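Local coordinates for geranyltranstransferase (IspA) (Helicobacter pylori, PDB 3LLW), which transfers a geranyl group in magnesium-dependent isoprenoid biosynthesis, as a member of the farnesyl and geranylgeranyl diphosphate synthase family, at the interface of chains A and B. Coordinates in Å, arbitrary orientation; residue numbers count along the deposited sequence, not the author numbering. Chains: chain A/B, Geranyltranstransferase (IspA).

Contact 1 and contact 2 belong to one two-fold symmetric interface, with about 25 Å between the centres of their C-alpha atoms. The helix starting at residue 117 enters contact 1 from chain B at its first turns and contact 2 from chain A further along, at A:Ala126. Helix 161-170 contributes from chain A to contact 1 and from chain B to contact 2. Symmetry supplies a twin of each contact, so each subunit both offers and receives each surface. This arrangement suggests a dimer typical of the family, with contact 1 bordering the metal-binding loop of chain A.

Contact 1: the interface of chains A and B. Residues chain A 98-99, 166, 169; chain B 117-118, 121-122.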
loop_
_atom_site.group_PDB
_atom_site.type_symbol
_atom_site.label_atom_id
_atom_site.label_comp_id
_atom_site.label_asym_id
_atom_site.label_seq_id
_atom_site.Cartn_x
_atom_site.Cartn_y
_atom_site.Cartn_z
ATOM N N CYS A 98 0.126 -11.875 17.444
ATOM C CA CYS A 98 0.145 -13.073 16.594
ATOM C C CYS A 98 1.539 -13.338 16.015
ATOM O O CYS A 98 1.853 -14.470 15.656
ATOM C CB CYS A 98 -0.921 -13.012 15.490
ATOM S SG CYS A 98 -0.581 -11.869 14.106
ATOM N N MET A 99 2.371 -12.297 15.947
ATOM C CA MET A 99 3.751 -12.432 15.465
ATOM C C MET A 99 4.770 -12.375 16.626
ATOM O O MET A 99 4.725 -13.233 17.510
ATOM C CB MET A 99 4.040 -11.443 14.312
ATOM C CG MET A 99 3.550 -11.960 12.958
ATOM S SD MET A 99 3.688 -10.853 11.514
ATOM C CE MET A 99 1.984 -10.290 11.490
ATOM N N ALA A 166 6.811 -13.435 5.887
ATOM C CA ALA A 166 5.960 -14.613 6.045
ATOM C C ALA A 166 6.767 -15.875 6.361
ATOM O O ALA A 166 6.405 -16.633 7.296
ATOM C CB ALA A 166 5.048 -14.810 4.853
ATOM N N CYS A 169 8.228 -15.572 10.076
ATOM C CA CYS A 169 7.213 -15.882 11.091
ATOM C C CYS A 169 6.836 -17.339 11.089
ATOM O O CYS A 169 6.683 -17.943 12.157
ATOM C CB CYS A 169 5.948 -15.045 10.891
ATOM S SG CYS A 169 6.277 -13.308 11.110
ATOM N N GLU B 117 -3.690 -16.885 11.407
ATOM C CA GLU B 117 -3.879 -15.486 11.668
ATOM C C GLU B 117 -2.804 -14.612 11.030
ATOM O O GLU B 117 -3.122 -13.596 10.414
ATOM C CB GLU B 117 -3.917 -15.266 13.178
ATOM C CG GLU B 117 -4.187 -13.831 13.581
ATOM C CD GLU B 117 -4.488 -13.674 15.066
ATOM O OE1 GLU B 117 -4.760 -12.523 15.484
ATOM O OE2 GLU B 117 -4.455 -14.691 15.805
ATOM N N THR B 118 -1.546 -15.014 11.190
ATOM C CA THR B 118 -0.391 -14.292 10.657
ATOM C C THR B 118 -0.446 -14.184 9.135
ATOM O O THR B 118 -0.218 -13.107 8.575
ATOM C CB THR B 118 0.936 -14.972 11.101
ATOM O OG1 THR B 118 1.093 -14.822 12.518
ATOM C CG2 THR B 118 2.164 -14.386 10.372
ATOM N N VAL B 121 -3.145 -11.615 8.088
ATOM C CA VAL B 121 -2.594 -10.248 8.190
ATOM C C VAL B 121 -1.656 -9.872 7.025
ATOM O O VAL B 121 -1.832 -8.826 6.390
ATOM C CB VAL B 121 -1.833 -10.035 9.493
ATOM C CG1 VAL B 121 -1.165 -8.645 9.505
ATOM C CG2 VAL B 121 -2.764 -10.207 10.698
ATOM N N LEU B 122 -0.680 -10.735 6.762
ATOM C CA LEU B 122 0.370 -10.471 5.795
ATOM C C LEU B 122 -0.131 -10.453 4.356
ATOM O O LEU B 122 0.378 -9.692 3.533
ATOM C CB LEU B 122 1.492 -11.501 5.950
ATOM C CG LEU B 122 2.315 -11.350 7.227
ATOM C CD1 LEU B 122 3.315 -12.498 7.357
ATOM C CD2 LEU B 122 3.018 -9.992 7.276
#
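A chi1 of 74° puts the thiol SG of A:Cys98 in the crowded position between its backbone N and carbonyl carbon, while B:Thr118, with chi1 -67°, sets OG1 beside its own backbone N and leaves the methyl CG2 anti to that N. The hydroxyl of the threonine therefore faces the A:Cys98 end of the loop, and its methyl faces A:Met99 and helix 161-170. OG1 lies 3.2 Å from the carbonyl O of A:Cys98 and 3.7 Å from its SG, a close polar approach, too loosely defined here to be called a hydrogen bond. CG2 touches CG of A:Met99 at 3.8 Å and CB of A:Cys169 at 3.9 Å; a small, two-faced residue suits this meeting of loop and helix.

A:Met99 crosses the threonine obliquely and then bends at chi3 (-100°), which carries its terminal methyl CE toward CG1 of B:Val121, 4.1 Å away. An unbranched, flexible thioether is well suited to follow such a path. On the helix side, packing is closer: CD1 of B:Leu122 lies 3.6 Å from CA of A:Ala166, and the short alanine side chain lets the leucine branch reach the helix backbone.

B:Glu117, the first residue of helix 117-136, extends alongside the loop with its CG anti to the backbone N. CB of A:Cys98 sits over the flat of its carboxylate, 3.7 Å from CD, with the two carboxylate oxygens nearly equally distant. An acidic residue suits a helix start, where its negative charge, if ionised, would interact favourably with the positive end of the helix dipole.

A:Cys98 and A:Met99 fall inside the first aspartate-rich motif, between the magnesium-binding A:Asp94 and A:Asp100. No metal is bound to this chain in the model, but by bracing the motif's loop with the partner's helix the contact may steady the site where magnesium and the substrate diphosphate would meet.

Contact 2: the interface of chains A and B. Residues chain A 27-30, 36, 40, 126; chain B 158-159, 163.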
loop_
_atom_site.group_PDB
_atom_site.type_symbol
_atom_site.label_atom_id
_atom_site.label_comp_id
_atom_site.label_asym_id
_atom_site.label_seq_id
_atom_site.Cartn_x
_atom_site.Cartn_y
_atom_site.Cartn_z
ATOM N N LEU A 27 0.530 15.166 9.743
ATOM C CA LEU A 27 -0.668 14.910 8.977
ATOM C C LEU A 27 -1.827 15.368 9.840
ATOM O O LEU A 27 -1.951 14.952 11.002
ATOM C CB LEU A 27 -0.775 13.428 8.601
ATOM C CG LEU A 27 -2.070 12.959 7.922
ATOM C CD1 LEU A 27 -1.808 12.297 6.565
ATOM C CD2 LEU A 27 -2.882 12.056 8.864
ATOM N N HIS A 28 -2.641 16.264 9.290
ATOM C CA HIS A 28 -3.810 16.752 10.003
ATOM C C HIS A 28 -4.976 15.806 9.766
ATOM O O HIS A 28 -5.383 15.592 8.621
ATOM C CB HIS A 28 -4.173 18.183 9.596
ATOM C CG HIS A 28 -5.438 18.685 10.226
ATOM N ND1 HIS A 28 -5.719 18.521 11.569
ATOM C CD2 HIS A 28 -6.501 19.342 9.700
ATOM C CE1 HIS A 28 -6.897 19.055 11.840
ATOM N NE2 HIS A 28 -7.391 19.562 10.724
ATOM N N LEU A 29 -5.493 15.236 10.854
ATOM C CA LEU A 29 -6.617 14.310 10.773
ATOM C C LEU A 29 -7.822 14.790 11.596
ATOM O O LEU A 29 -7.835 14.704 12.830
ATOM C CB LEU A 29 -6.196 12.901 11.205
ATOM C CG LEU A 29 -6.567 11.678 10.351
ATOM C CD1 LEU A 29 -6.850 10.484 11.250
ATOM C CD2 LEU A 29 -7.723 11.914 9.383
ATOM N N GLU A 30 -8.832 15.288 10.889
ATOM C CA GLU A 30 -10.064 15.754 11.502
ATOM C C GLU A 30 -11.003 14.563 11.729
ATOM O O GLU A 30 -11.481 13.941 10.764
ATOM C CB GLU A 30 -10.739 16.791 10.596
ATOM C CG GLU A 30 -9.808 17.426 9.547
ATOM C CD GLU A 30 -10.499 18.458 8.650
ATOM O OE1 GLU A 30 -11.646 18.217 8.205
ATOM O OE2 GLU A 30 -9.879 19.512 8.377
ATOM N N LEU A 36 -6.065 8.504 17.020
ATOM C CA LEU A 36 -5.576 7.969 15.746
ATOM C C LEU A 36 -4.516 8.837 15.037
ATOM O O LEU A 36 -3.563 8.311 14.453
ATOM C CB LEU A 36 -6.749 7.658 14.811
ATOM C CG LEU A 36 -6.456 6.677 13.672
ATOM C CD1 LEU A 36 -6.281 5.264 14.222
ATOM C CD2 LEU A 36 -7.575 6.733 12.652
ATOM N N PHE A 40 -0.710 7.583 14.415
ATOM C CA PHE A 40 -0.308 7.367 13.015
ATOM C C PHE A 40 1.204 7.407 12.780
ATOM O O PHE A 40 1.758 6.464 12.233
ATOM C CB PHE A 40 -1.017 8.359 12.072
ATOM C CG PHE A 40 -0.622 8.216 10.624
ATOM C CD1 PHE A 40 -0.845 7.016 9.934
ATOM C CD2 PHE A 40 -0.033 9.280 9.944
ATOM C CE1 PHE A 40 -0.488 6.887 8.598
ATOM C CE2 PHE A 40 0.332 9.163 8.599
ATOM C CZ PHE A 40 0.107 7.973 7.922
ATOM N N ALA A 126 -2.280 1.772 7.200
ATOM C CA ALA A 126 -2.213 3.161 6.752
ATOM C C ALA A 126 -0.821 3.604 6.354
ATOM O O ALA A 126 -0.650 4.324 5.331
ATOM C CB ALA A 126 -2.783 4.089 7.781
ATOM N N ILE B 158 -5.280 6.551 5.487
ATOM C CA ILE B 158 -5.588 7.061 6.840
ATOM C C ILE B 158 -6.668 8.152 6.834
ATOM O O ILE B 158 -7.433 8.266 7.785
ATOM C CB ILE B 158 -4.289 7.577 7.592
ATOM C CG1 ILE B 158 -4.556 7.884 9.078
ATOM C CG2 ILE B 158 -3.708 8.825 6.933
ATOM C CD1 ILE B 158 -5.045 6.693 9.914
ATOM N N LYS B 159 -6.740 8.934 5.757
ATOM C CA LYS B 159 -7.714 10.021 5.664
ATOM C C LYS B 159 -9.053 9.539 5.116
ATOM O O LYS B 159 -10.044 10.279 5.138
ATOM C CB LYS B 159 -7.165 11.177 4.817
ATOM C CG LYS B 159 -6.069 11.985 5.515
ATOM C CD LYS B 159 -5.706 13.247 4.734
ATOM C CE LYS B 159 -4.984 14.249 5.640
ATOM N NZ LYS B 159 -4.779 15.595 5.024
ATOM N N LEU B 163 -9.533 5.497 8.594
ATOM C CA LEU B 163 -10.228 6.300 9.600
ATOM C C LEU B 163 -11.625 5.756 9.899
ATOM O O LEU B 163 -11.976 5.550 11.069
ATOM C CB LEU B 163 -10.320 7.766 9.185
ATOM C CG LEU B 163 -11.160 8.689 10.075
ATOM C CD1 LEU B 163 -10.655 8.723 11.542
ATOM C CD2 LEU B 163 -11.221 10.085 9.473
HETATM O O HOH W 1 -2.703 6.159 4.871
HETATM O O HOH W 2 -2.584 16.829 6.540
#
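B:Ile158 forms the tight part of this contact, packed among apolar side chains of chain A, whereas B:Lys159 beside it runs out to a looser rim mediated by water. With CG1 anti to the backbone N (chi1 -170°), the isoleucine spreads its two branches toward different neighbours, a task to which a beta-branched side chain is well suited. Its terminal methyl CD1 meets CD2 of A:Leu36 tip to tip at 3.7 Å. The other branch, CG2, rests over one face of the A:Phe40 ring, 4.0 Å above the plane and displaced toward the rim; the flat aromatic gives that methyl a broad surface. CG2 also touches CD2 of A:Leu27 at 3.9 Å as the two side chains cross obliquely. At the base, CB of A:Ala126 approaches CB of the isoleucine to 3.8 Å, a spot where a small methyl lets helix 117-137 come near.

B:Leu163 extends the apolar patch from helix 161-170. It sends CD1 across A:Leu36 and CD2 to the tip of A:Leu29, while CD2 of A:Leu36 serves both B:Ile158 and B:Leu163.

At the rim, B:Lys159 is stretched out beyond CG. Its aliphatic CE packs tip to tip with A:Leu27 and passes the carbonyl of A:His28, while the amine goes on to a water, a division of labour natural to a long lysine. Water 2 joins the chains here, 2.9 Å from NZ of B:Lys159 and 2.8 Å from the backbone N of A:His28, whose own N-H points well toward it (159° at H). A:His28 is poorly ordered, so this water bridge is less certain than the one at the core.

That second bridge links main chains beside the packed core: water 1 takes the N-H of B:Ile158, 2.7 Å from its N, and lies 2.8 Å from the carbonyl O of A:Ala126.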